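PDB 5VUG: uncharacterized protein Rv2277c from Mycobacterium tuberculosis, which is of unknown function but has a glycerophosphodiester phosphodiesterase domain with a TIM-barrel fold and so probably hydrolyses phosphoric diesters. Local coordinates for residues L29-A34 against I113-P118; I13-A18 against D271-A276; P107-A112 against S136-V141; V55-S60 against T64-A69; G41-V46 against K245-A250. One frame throughout, in Å; residues are numbered along the deposited sequence.

How the contacts relate
The five contacts belong to one TIM barrel. Contact 5 lies inside it, its centre about 4 Å from the centre of the chain, and contact 2 joins it through strand pairing: Ala15 N is 3.0 Å from Gly41 O. The side chains of His16 in contact 2 and Trp43 in contact 5 both come within about 3 Å of a bound glycerol. Arg58 of contact 4 is about 6 Å from glycerol. Contacts 1 and 3 are outer packing, share helix 109-114 and have centres about 14 Å apart. Ile31 of contact 1 touches all the others. Contacts 2 and 3 do not touch; their nearest atoms are about 8 Å apart.

Contact 1: L29-A34 against I113-P118; sequences LAITNA and IGATPP
Ile31 turns one methyl, CG2, onto Ala115 and Thr116. The side chains of Ile31 and Thr116 meet at a slant, with CG2 of Ile31 3.6 Å from CG2 of Thr116. The same Ile31 methyl is 4.0 Å from Ala115 CB and also packs near the carbonyl oxygen of Ala115. One branch therefore carries the direct packing. With chi1 at -68°, CG1 lies beside the backbone N and opposite the carbonyl carbon, which leaves CG2 opposite the N.

Thr116 sorts its two branches. Its methyl faces Ile31, while OG1 turns back to the end of helix 109-114 and donates to Ile113 O at 2.8 Å. Thr116 N binds the same oxygen at 3.1 Å. Both donors come from the same face of that carbonyl. Arg150 also bonds to Thr116 OG1, so the hydroxyl has two partners and the methyl is fixed toward Ile31.

A water adds a polar link beside the apolar patch. It donates to Ala115 O at 2.7 Å and lies 2.8 Å from Thr32 OG1.

The contact joins helix 28-36 to the turn that follows helix 109-114. Beneath it, Ile31 reaches Met42 and Leu44 of strand 41-48, and Thr116 touches Leu122 of strand 121-125. This is helix-on-barrel packing in the outer layer of the fold.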
# COMPACT_ATOMS: atom_id res chain seq x y z
N LEU A 29 25.09 24.22 -19.52
CA LEU A 29 26.33 23.84 -18.86
C LEU A 29 26.23 22.43 -18.27
O LEU A 29 27.12 21.60 -18.48
CB LEU A 29 26.72 24.86 -17.77
CG LEU A 29 28.02 24.53 -17.02
CD1 LEU A 29 29.20 24.56 -17.96
CD2 LEU A 29 28.27 25.47 -15.83
N ALA A 30 25.13 22.14 -17.58
CA ALA A 30 24.97 20.81 -17.00
C ALA A 30 24.86 19.74 -18.08
O ALA A 30 25.47 18.67 -17.96
CB ALA A 30 23.74 20.78 -16.09
N ILE A 31 24.07 20.00 -19.13
CA ILE A 31 23.91 19.04 -20.22
C ILE A 31 25.25 18.71 -20.84
O ILE A 31 25.59 17.54 -21.05
CB ILE A 31 22.93 19.57 -21.28
CG1 ILE A 31 21.50 19.65 -20.72
CG2 ILE A 31 22.96 18.68 -22.54
CD1 ILE A 31 20.55 20.50 -21.56
N THR A 32 26.04 19.74 -21.16
CA THR A 32 27.33 19.52 -21.82
C THR A 32 28.25 18.69 -20.93
O THR A 32 28.94 17.78 -21.40
CB THR A 32 27.98 20.86 -22.16
OG1 THR A 32 27.15 21.57 -23.09
CG2 THR A 32 29.36 20.66 -22.78
N ASN A 33 28.27 19.02 -19.63
CA ASN A 33 29.12 18.27 -18.72
C ASN A 33 28.63 16.84 -18.54
O ASN A 33 29.46 15.93 -18.40
CB ASN A 33 29.22 19.01 -17.38
CG ASN A 33 30.28 20.10 -17.41
OD1 ASN A 33 29.97 21.28 -17.54
ND2 ASN A 33 31.52 19.70 -17.29
N ALA A 34 27.31 16.63 -18.56
CA ALA A 34 26.78 15.27 -18.43
C ALA A 34 27.17 14.41 -19.63
O ALA A 34 27.58 13.25 -19.45
CB ALA A 34 25.25 15.32 -18.27
N ILE A 113 18.22 20.40 -26.89
CA ILE A 113 18.32 19.34 -27.89
C ILE A 113 19.61 19.48 -28.68
O ILE A 113 20.33 18.50 -28.90
CB ILE A 113 17.08 19.36 -28.81
CG1 ILE A 113 15.84 18.95 -28.01
CG2 ILE A 113 17.27 18.46 -30.03
CD1 ILE A 113 14.55 19.26 -28.69
N GLY A 114 19.93 20.70 -29.11
CA GLY A 114 21.15 20.95 -29.86
C GLY A 114 22.42 20.70 -29.09
O GLY A 114 23.48 20.48 -29.70
N ALA A 115 22.36 20.75 -27.75
CA ALA A 115 23.52 20.50 -26.91
C ALA A 115 23.73 19.03 -26.63
O ALA A 115 24.62 18.68 -25.85
CB ALA A 115 23.39 21.25 -25.58
N THR A 116 22.93 18.15 -27.24
CA THR A 116 23.10 16.73 -27.04
C THR A 116 23.46 16.06 -28.35
O THR A 116 23.06 16.53 -29.43
CB THR A 116 21.84 16.07 -26.45
OG1 THR A 116 20.74 16.26 -27.34
CG2 THR A 116 21.51 16.65 -25.09
N PRO A 117 24.21 14.97 -28.30
CA PRO A 117 24.64 14.29 -29.54
C PRO A 117 23.49 13.52 -30.16
O PRO A 117 22.48 13.24 -29.50
CB PRO A 117 25.74 13.34 -29.05
CG PRO A 117 25.44 13.11 -27.62
CD PRO A 117 24.85 14.40 -27.11
N PRO A 118 23.61 13.17 -31.45
CA PRO A 118 22.45 12.63 -32.18
C PRO A 118 21.99 11.27 -31.69
O PRO A 118 20.83 10.90 -31.93
CB PRO A 118 22.95 12.55 -33.63
CG PRO A 118 24.45 12.51 -33.50
CD PRO A 118 24.77 13.37 -32.33
O HOH W 1 26.82 20.20 -25.46

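Contact 2: I13-A18 against D271-A276; sequences IVAHRA and DSPLAA
Ile13 starts the contact by packing its CG2 methyl against Ala276 CB at 3.8 Å. This joins strand 12-16 to the helix that begins at Pro273. Ala15 comes next on this side of the strand. Its CB meets the ring carbon CG of Pro273 at 3.7 Å, right at the start of that helix. Ser272 is the N-cap there: its OG accepts from Ala275 N at 3.0 Å and also bonds to Asp22.

His16 makes the polar part. With its ring opposite the backbone N (chi1 -175°), it lies alongside Asp271, both side chains pointing the same way. ND1 donates to Asp271 OD1 at 2.8 Å, with an N-H...O angle of 155°. The ring and carboxylate planes are only 16° apart. The donor arrives on the syn side of OD1, somewhat out of the carboxylate plane. Arg17 follows and lays its CG over the centre of one face of the His16 ring, 3.8 Å above it. Ala18 then closes a type II turn by donating from N to Ala15 O.

The bond through ND1 fixes the rotation of the imidazole and directs NE2 the other way, where it bonds to a glycerol, probably from the crystallisation liquor. The contact thus ties a barrel strand end to the loop after strand 267-270 and presents NE2 to the glycerol site, consistent with a pocket at the barrel's end.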
# COMPACT_ATOMS: atom_id res chain seq x y z
N ILE A 13 22.98 4.97 -17.92
CA ILE A 13 23.08 6.06 -16.95
C ILE A 13 22.36 7.28 -17.51
O ILE A 13 22.78 7.83 -18.54
CB ILE A 13 24.55 6.40 -16.64
CG1 ILE A 13 25.31 5.15 -16.17
CG2 ILE A 13 24.62 7.53 -15.62
CD1 ILE A 13 24.73 4.50 -14.93
N VAL A 14 21.30 7.71 -16.84
CA VAL A 14 20.48 8.83 -17.30
C VAL A 14 20.66 10.00 -16.33
O VAL A 14 20.43 9.85 -15.13
CB VAL A 14 19.00 8.44 -17.45
CG1 VAL A 14 18.16 9.63 -17.92
CG2 VAL A 14 18.84 7.27 -18.42
N ALA A 15 21.07 11.16 -16.85
CA ALA A 15 21.35 12.32 -16.00
C ALA A 15 20.05 13.00 -15.59
O ALA A 15 19.36 13.61 -16.42
CB ALA A 15 22.26 13.31 -16.73
N HIS A 16 19.74 12.95 -14.29
CA HIS A 16 18.48 13.50 -13.78
C HIS A 16 18.53 15.03 -13.76
O HIS A 16 19.34 15.61 -13.02
CB HIS A 16 18.25 12.98 -12.37
CG HIS A 16 16.93 13.38 -11.79
ND1 HIS A 16 16.79 13.75 -10.47
CD2 HIS A 16 15.70 13.45 -12.34
CE1 HIS A 16 15.52 14.05 -10.23
NE2 HIS A 16 14.83 13.88 -11.35
N ARG A 17 17.64 15.67 -14.51
CA ARG A 17 17.66 17.13 -14.69
C ARG A 17 19.02 17.60 -15.18
O ARG A 17 19.53 18.65 -14.78
CB ARG A 17 17.24 17.89 -13.42
CG ARG A 17 16.06 17.30 -12.67
CD ARG A 17 15.85 18.11 -11.40
NE ARG A 17 14.93 17.45 -10.48
CZ ARG A 17 14.96 17.63 -9.17
NH1 ARG A 17 14.09 16.99 -8.40
NH2 ARG A 17 15.86 18.44 -8.62
N ALA A 18 19.63 16.79 -16.05
CA ALA A 18 20.97 17.02 -16.59
C ALA A 18 22.07 16.88 -15.55
O ALA A 18 23.20 17.31 -15.79
CB ALA A 18 21.08 18.35 -17.37
N ASP A 271 21.48 11.71 -10.01
CA ASP A 271 21.73 13.13 -9.82
C ASP A 271 23.17 13.51 -10.11
O ASP A 271 23.44 14.69 -10.38
CB ASP A 271 21.40 13.56 -8.39
CG ASP A 271 19.91 13.60 -8.10
OD1 ASP A 271 19.11 13.18 -8.97
OD2 ASP A 271 19.52 14.06 -7.01
N SER A 272 24.10 12.57 -10.04
CA SER A 272 25.52 12.87 -10.26
C SER A 272 26.11 11.95 -11.31
O SER A 272 26.62 10.87 -10.99
CB SER A 272 26.31 12.76 -8.96
OG SER A 272 27.69 13.02 -9.19
N PRO A 273 26.09 12.37 -12.58
CA PRO A 273 26.84 11.64 -13.61
C PRO A 273 28.30 11.42 -13.25
O PRO A 273 28.87 10.38 -13.61
CB PRO A 273 26.68 12.55 -14.83
CG PRO A 273 25.30 13.14 -14.64
CD PRO A 273 25.21 13.41 -13.16
N LEU A 274 28.92 12.36 -12.52
CA LEU A 274 30.32 12.17 -12.14
C LEU A 274 30.48 11.00 -11.17
O LEU A 274 31.40 10.18 -11.33
CB LEU A 274 30.89 13.47 -11.56
CG LEU A 274 31.19 14.54 -12.61
CD1 LEU A 274 31.44 15.91 -11.97
CD2 LEU A 274 32.39 14.12 -13.47
N ALA A 275 29.60 10.90 -10.17
CA ALA A 275 29.65 9.75 -9.27
C ALA A 275 29.35 8.46 -10.01
O ALA A 275 29.97 7.42 -9.75
CB ALA A 275 28.66 9.94 -8.12
N ALA A 276 28.40 8.51 -10.96
CA ALA A 276 27.99 7.31 -11.68
C ALA A 276 29.11 6.76 -12.56
O ALA A 276 29.17 5.55 -12.78
CB ALA A 276 26.73 7.59 -12.50

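Contact 3: P107-A112 against S136-V141; sequences PTLEQA and SAVAQV
Leu109 reaches across from helix 109-114 and sets its CD2 methyl against two valines of helix 134-145. CD2 is 4.1 Å from CG1 of Val141 and 4.2 Å from CG1 of Val138. The two valines are one turn apart, so they offer their CG1 methyls along one side of the helix. In both, chi1 near 170° sets CG1 opposite the backbone N. The leucine side chain crosses Val138 at about a right angle and Val141 at a slant. Glu110 adds a looser touch, CB to Val141 CG1 at 4.3 Å. Its carboxylate turns to Arg144 in a salt bridge.

These are two outer helices of the TIM barrel, packed side by side over strand 41-48 and the short strand 54-56. Val138 also touches Val46, and Leu109 touches Pro54. The apolar seam between the helices thus continues down to the sheet.

The start of helix 109-114 is held by a capping box. Thr108 OG1 accepts from Gln111 N at 2.9 Å. In return, Gln111 OE1 accepts from Thr108 N at 2.9 Å, in the carbonyl plane and on a lone pair. The pair sits just ahead of Leu109 and fixes the first turn that presents it. On helix 134-145, Gln140 folds back so that NE2 donates to Ser136 OG at 2.9 Å, in its amide plane.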
# COMPACT_ATOMS: atom_id res chain seq x y z
N PRO A 107 17.69 27.64 -20.49
CA PRO A 107 17.76 27.37 -21.93
C PRO A 107 16.41 26.99 -22.52
O PRO A 107 15.53 26.50 -21.81
CB PRO A 107 18.71 26.17 -21.99
CG PRO A 107 18.32 25.37 -20.72
CD PRO A 107 17.93 26.42 -19.68
N THR A 108 16.25 27.18 -23.82
CA THR A 108 15.07 26.62 -24.47
C THR A 108 15.27 25.11 -24.64
O THR A 108 16.39 24.60 -24.63
CB THR A 108 14.85 27.24 -25.85
OG1 THR A 108 15.96 26.94 -26.71
CG2 THR A 108 14.63 28.74 -25.76
N LEU A 109 14.14 24.40 -24.79
CA LEU A 109 14.23 22.98 -25.13
C LEU A 109 15.01 22.79 -26.41
O LEU A 109 15.82 21.85 -26.53
CB LEU A 109 12.83 22.38 -25.25
CG LEU A 109 12.76 20.93 -25.75
CD1 LEU A 109 13.45 19.97 -24.79
CD2 LEU A 109 11.31 20.54 -25.96
N GLU A 110 14.81 23.68 -27.39
CA GLU A 110 15.51 23.58 -28.66
C GLU A 110 17.02 23.70 -28.48
O GLU A 110 17.79 22.92 -29.07
CB GLU A 110 14.96 24.65 -29.62
CG GLU A 110 15.50 24.58 -31.03
CD GLU A 110 14.51 25.10 -32.08
OE1 GLU A 110 14.86 25.08 -33.27
OE2 GLU A 110 13.38 25.51 -31.73
N GLN A 111 17.47 24.64 -27.64
CA GLN A 111 18.89 24.74 -27.33
C GLN A 111 19.40 23.48 -26.65
O GLN A 111 20.51 23.02 -26.94
CB GLN A 111 19.16 25.94 -26.41
CG GLN A 111 19.19 27.30 -27.09
CD GLN A 111 19.23 28.45 -26.10
OE1 GLN A 111 18.53 28.44 -25.08
NE2 GLN A 111 20.05 29.45 -26.40
N ALA A 112 18.63 22.95 -25.71
CA ALA A 112 19.02 21.73 -25.00
C ALA A 112 19.17 20.56 -25.96
O ALA A 112 20.14 19.79 -25.87
CB ALA A 112 17.96 21.40 -23.95
N SER A 136 1.45 20.64 -26.91
CA SER A 136 1.54 21.01 -28.32
C SER A 136 2.85 21.73 -28.63
O SER A 136 3.48 21.48 -29.67
CB SER A 136 0.35 21.89 -28.71
OG SER A 136 0.43 22.27 -30.08
N ALA A 137 3.25 22.66 -27.76
CA ALA A 137 4.49 23.39 -27.99
C ALA A 137 5.69 22.45 -28.02
O ALA A 137 6.59 22.60 -28.86
CB ALA A 137 4.66 24.48 -26.93
N VAL A 138 5.70 21.45 -27.13
CA VAL A 138 6.79 20.48 -27.13
C VAL A 138 6.76 19.64 -28.39
O VAL A 138 7.80 19.41 -29.02
CB VAL A 138 6.76 19.62 -25.85
CG1 VAL A 138 7.72 18.42 -25.99
CG2 VAL A 138 7.14 20.46 -24.63
N ALA A 139 5.57 19.16 -28.79
CA ALA A 139 5.44 18.39 -30.01
C ALA A 139 5.98 19.16 -31.21
O ALA A 139 6.68 18.59 -32.06
CB ALA A 139 3.98 17.98 -30.23
N GLN A 140 5.68 20.46 -31.29
CA GLN A 140 6.13 21.25 -32.43
C GLN A 140 7.64 21.36 -32.48
O GLN A 140 8.24 21.24 -33.56
CB GLN A 140 5.46 22.62 -32.41
CG GLN A 140 3.98 22.55 -32.75
CD GLN A 140 3.28 23.88 -32.57
OE1 GLN A 140 3.67 24.88 -33.18
NE2 GLN A 140 2.27 23.90 -31.71
N VAL A 141 8.29 21.59 -31.33
CA VAL A 141 9.76 21.61 -31.30
C VAL A 141 10.32 20.26 -31.72
O VAL A 141 11.25 20.19 -32.53
CB VAL A 141 10.28 22.03 -29.91
CG1 VAL A 141 11.80 21.80 -29.84
CG2 VAL A 141 9.96 23.48 -29.62

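Contact 4: V55-S60 against T64-A69; sequences VLYRPS and TLTDGA
Tyr57 meets Leu65 and Thr66 across the contact, and Pro59 lies on one face of its ring. Pro59 CD sits 3.4 Å above the ring plane, offset toward the rim. From the other segment, Thr66 CG2 approaches Tyr57 CE1 obliquely at 3.8 Å, with Leu65 CB close by. The second flat group, the guanidinium of Arg58, has Pro59 CG over its centre. Leu65 CD1 comes obliquely to its NH2 at 4.0 Å. Bends at chi2 and chi3 fold the Arg58 chain back over the proline.

Pro59 is therefore packed from several sides. Leu65 CD1 is 3.6 Å from its CG, the two side chains crossing at about a right angle. Thr64 CB lies 3.7 Å from Pro59 CB.

One direct hydrogen bond joins the segments: Leu65 N donates to Tyr57 OH at 3.2 Å, bent to 138°. The same hydroxyl also bonds to Asp61 O, within the link between the segments. A water bridges Thr64 OG1 and Ser60 OG.

Thr66 OG1 accepts from Gly68 N at 2.9 Å, which makes an ST turn, and also bonds to Leu62 O. Arg58 is held by a salt bridge to Glu25, and its side chain is about 6 Å from a bound glycerol. The arrangement is a compact loop after strand 54-56, folded back on itself beside the glycerol site of the barrel.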
# COMPACT_ATOMS: atom_id res chain seq x y z
N VAL A 55 10.89 25.69 -22.50
CA VAL A 55 12.16 25.96 -21.82
C VAL A 55 12.36 24.88 -20.76
O VAL A 55 11.45 24.13 -20.42
CB VAL A 55 12.20 27.38 -21.18
CG1 VAL A 55 12.02 28.47 -22.23
CG2 VAL A 55 11.14 27.51 -20.07
N LEU A 56 13.59 24.78 -20.25
CA LEU A 56 13.91 23.80 -19.22
C LEU A 56 13.82 24.47 -17.85
O LEU A 56 14.55 25.43 -17.58
CB LEU A 56 15.30 23.20 -19.40
CG LEU A 56 15.60 22.50 -20.73
CD1 LEU A 56 16.89 21.69 -20.59
CD2 LEU A 56 14.43 21.60 -21.16
N TYR A 57 12.92 23.97 -17.00
CA TYR A 57 12.77 24.48 -15.64
C TYR A 57 11.89 23.51 -14.87
O TYR A 57 10.85 23.08 -15.38
CB TYR A 57 12.19 25.91 -15.61
CG TYR A 57 12.36 26.52 -14.25
CD1 TYR A 57 13.62 26.90 -13.79
CD2 TYR A 57 11.27 26.69 -13.39
CE1 TYR A 57 13.79 27.44 -12.53
CE2 TYR A 57 11.44 27.23 -12.12
CZ TYR A 57 12.71 27.59 -11.70
OH TYR A 57 12.94 28.11 -10.45
N ARG A 58 12.32 23.12 -13.68
CA ARG A 58 11.59 22.12 -12.89
C ARG A 58 10.64 22.71 -11.84
O ARG A 58 9.48 22.27 -11.77
CB ARG A 58 12.57 21.10 -12.28
CG ARG A 58 11.96 20.08 -11.33
CD ARG A 58 12.12 20.44 -9.87
NE ARG A 58 13.49 20.78 -9.47
CZ ARG A 58 13.78 21.23 -8.25
NH1 ARG A 58 12.81 21.36 -7.35
NH2 ARG A 58 15.02 21.55 -7.92
N PRO A 59 11.06 23.66 -11.00
CA PRO A 59 10.16 24.12 -9.93
C PRO A 59 8.94 24.86 -10.47
O PRO A 59 8.88 25.31 -11.61
CB PRO A 59 11.05 25.07 -9.12
CG PRO A 59 12.44 24.59 -9.38
CD PRO A 59 12.42 24.19 -10.83
N SER A 60 7.94 24.99 -9.60
CA SER A 60 6.74 25.72 -10.01
C SER A 60 6.99 27.23 -10.08
O SER A 60 6.34 27.92 -10.88
CB SER A 60 5.56 25.38 -9.10
OG SER A 60 5.88 25.67 -7.75
N THR A 64 12.80 29.66 -7.05
CA THR A 64 13.48 28.53 -6.41
C THR A 64 14.92 28.42 -6.90
O THR A 64 15.83 28.15 -6.10
CB THR A 64 12.70 27.24 -6.65
OG1 THR A 64 11.40 27.38 -6.06
CG2 THR A 64 13.41 26.05 -6.02
N LEU A 65 15.16 28.66 -8.19
CA LEU A 65 16.49 28.47 -8.76
C LEU A 65 17.04 29.67 -9.52
O LEU A 65 18.15 29.58 -10.06
CB LEU A 65 16.51 27.23 -9.66
CG LEU A 65 16.09 25.92 -8.99
CD1 LEU A 65 15.93 24.82 -10.06
CD2 LEU A 65 17.11 25.50 -7.94
N THR A 66 16.31 30.78 -9.61
CA THR A 66 16.76 31.92 -10.41
C THR A 66 16.66 33.21 -9.60
O THR A 66 16.18 33.24 -8.46
CB THR A 66 15.97 32.09 -11.73
OG1 THR A 66 14.74 32.77 -11.47
CG2 THR A 66 15.68 30.74 -12.42
N ASP A 67 17.12 34.30 -10.23
CA ASP A 67 16.99 35.63 -9.67
C ASP A 67 15.66 36.30 -10.00
O ASP A 67 15.47 37.47 -9.67
CB ASP A 67 18.18 36.51 -10.08
CG ASP A 67 18.43 36.51 -11.59
OD1 ASP A 67 18.17 35.49 -12.25
OD2 ASP A 67 18.89 37.54 -12.10
N GLY A 68 14.74 35.59 -10.66
CA GLY A 68 13.41 36.09 -10.92
C GLY A 68 12.36 35.40 -10.05
O GLY A 68 12.66 34.51 -9.26
N ALA A 69 11.11 35.84 -10.22
CA ALA A 69 10.00 35.31 -9.44
C ALA A 69 8.77 35.14 -10.31
O ALA A 69 8.55 35.91 -11.25
CB ALA A 69 9.66 36.21 -8.23
O HOH W 2 8.83 26.61 -6.83

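Contact 5: G41-V46 against K245-A250; sequences GMWLTV and KVMGFA
Trp43 has its indole opposite the backbone N (chi1 179°), which extends the six-membered ring toward Met247 and Phe249. Met247, a selenomethionine here, is extended through chi1 and chi2 and bends only at chi3 (-49°), so its selenium comes up to the tryptophan. SE is 4.0 Å from Trp43 CZ3 and lies oblique to the ring, a Met-aromatic contact. The same selenium sits at the edge of the Phe249 ring, in its plane.

Phe249 meets the far rim of the indole. Its CZ is 3.9 Å from Trp43 CH2, and CE1 is equally near. The two ring planes stand at 73°, with centroids 5.4 Å apart, and the approach is oblique. The backbones stay well apart: the closest CA atoms, of Trp43 and Phe249, are 10.9 Å from each other. Side chains alone span the gap.

Strands 41-48 and 245-249 are not neighbours in the sheet; strands 12-16 and 267-270 lie between them along it. The contact fills the inside of the curved barrel sheet. Leu269 of strand 267-270, Phe123 of strand 121-125 and Tyr154 of strand 151-154 surround it, and the Trp43 ring also meets His16 edge-to-face.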
# COMPACT_ATOMS: atom_id res chain seq x y z
N GLY A 41 21.72 8.80 -21.38
CA GLY A 41 20.43 9.44 -21.60
C GLY A 41 20.39 10.72 -20.81
O GLY A 41 21.17 10.90 -19.86
N MSE A 42 19.49 11.61 -21.21
CA MSE A 42 19.38 12.96 -20.66
C MSE A 42 17.93 13.21 -20.24
O MSE A 42 17.02 13.21 -21.07
CB MSE A 42 19.83 13.98 -21.72
CG MSE A 42 20.04 15.40 -21.21
SE MSE A 42 21.61 15.53 -20.04
CE MSE A 42 23.01 14.99 -21.29
N TRP A 43 17.71 13.42 -18.94
CA TRP A 43 16.37 13.66 -18.40
C TRP A 43 16.24 15.16 -18.12
O TRP A 43 17.00 15.71 -17.33
CB TRP A 43 16.19 12.86 -17.11
CG TRP A 43 14.85 13.04 -16.42
CD1 TRP A 43 14.40 14.16 -15.76
CD2 TRP A 43 13.81 12.07 -16.32
NE1 TRP A 43 13.13 13.93 -15.26
CE2 TRP A 43 12.75 12.66 -15.60
CE3 TRP A 43 13.67 10.75 -16.77
CZ2 TRP A 43 11.56 11.98 -15.32
CZ3 TRP A 43 12.48 10.07 -16.50
CH2 TRP A 43 11.44 10.70 -15.79
N LEU A 44 15.26 15.80 -18.75
CA LEU A 44 15.13 17.26 -18.69
C LEU A 44 13.70 17.62 -18.32
O LEU A 44 12.75 16.96 -18.78
CB LEU A 44 15.46 17.86 -20.06
CG LEU A 44 16.84 17.52 -20.65
CD1 LEU A 44 16.96 18.00 -22.08
CD2 LEU A 44 17.97 18.09 -19.77
N THR A 45 13.52 18.67 -17.52
CA THR A 45 12.18 19.08 -17.10
C THR A 45 11.75 20.27 -17.95
O THR A 45 12.50 21.25 -18.05
CB THR A 45 12.14 19.49 -15.62
OG1 THR A 45 13.04 18.69 -14.85
CG2 THR A 45 10.72 19.33 -15.10
N VAL A 46 10.56 20.20 -18.54
CA VAL A 46 10.14 21.15 -19.57
C VAL A 46 8.88 21.90 -19.12
O VAL A 46 7.92 21.29 -18.64
CB VAL A 46 9.91 20.45 -20.92
CG1 VAL A 46 9.73 21.49 -22.02
CG2 VAL A 46 11.07 19.49 -21.23
N LYS A 245 10.75 -1.16 -21.52
CA LYS A 245 12.02 -0.76 -20.92
C LYS A 245 11.71 -0.10 -19.59
O LYS A 245 10.73 0.63 -19.47
CB LYS A 245 12.78 0.20 -21.84
CG LYS A 245 13.12 -0.42 -23.20
CD LYS A 245 13.70 0.61 -24.15
CE LYS A 245 14.11 -0.04 -25.48
NZ LYS A 245 14.80 0.91 -26.40
N VAL A 246 12.52 -0.40 -18.56
CA VAL A 246 12.22 0.04 -17.20
C VAL A 246 13.38 0.83 -16.63
O VAL A 246 14.55 0.44 -16.77
CB VAL A 246 11.78 -1.12 -16.27
CG1 VAL A 246 10.42 -1.68 -16.72
CG2 VAL A 246 12.83 -2.22 -16.22
N MSE A 247 13.05 1.95 -15.99
CA MSE A 247 14.04 2.82 -15.36
C MSE A 247 13.82 2.93 -13.87
O MSE A 247 12.69 3.10 -13.40
CB MSE A 247 13.99 4.22 -15.98
CG MSE A 247 15.06 5.19 -15.43
SE MSE A 247 14.94 6.97 -16.25
CE MSE A 247 14.85 6.45 -18.11
N GLY A 248 14.91 2.81 -13.11
CA GLY A 248 14.85 3.08 -11.68
C GLY A 248 15.07 4.55 -11.41
O GLY A 248 16.07 5.11 -11.87
N PHE A 249 14.15 5.20 -10.71
CA PHE A 249 14.32 6.60 -10.35
C PHE A 249 15.06 6.71 -9.02
O PHE A 249 15.07 5.78 -8.20
CB PHE A 249 12.95 7.29 -10.18
CG PHE A 249 12.11 7.35 -11.45
CD1 PHE A 249 12.69 7.23 -12.71
CD2 PHE A 249 10.75 7.60 -11.36
CE1 PHE A 249 11.90 7.32 -13.86
CE2 PHE A 249 9.96 7.68 -12.50
CZ PHE A 249 10.54 7.55 -13.75
N ALA A 250 15.67 7.88 -8.79
CA ALA A 250 16.31 8.20 -7.51
C ALA A 250 17.37 7.17 -7.13
O ALA A 250 17.40 6.65 -6.00
CB ALA A 250 15.27 8.40 -6.40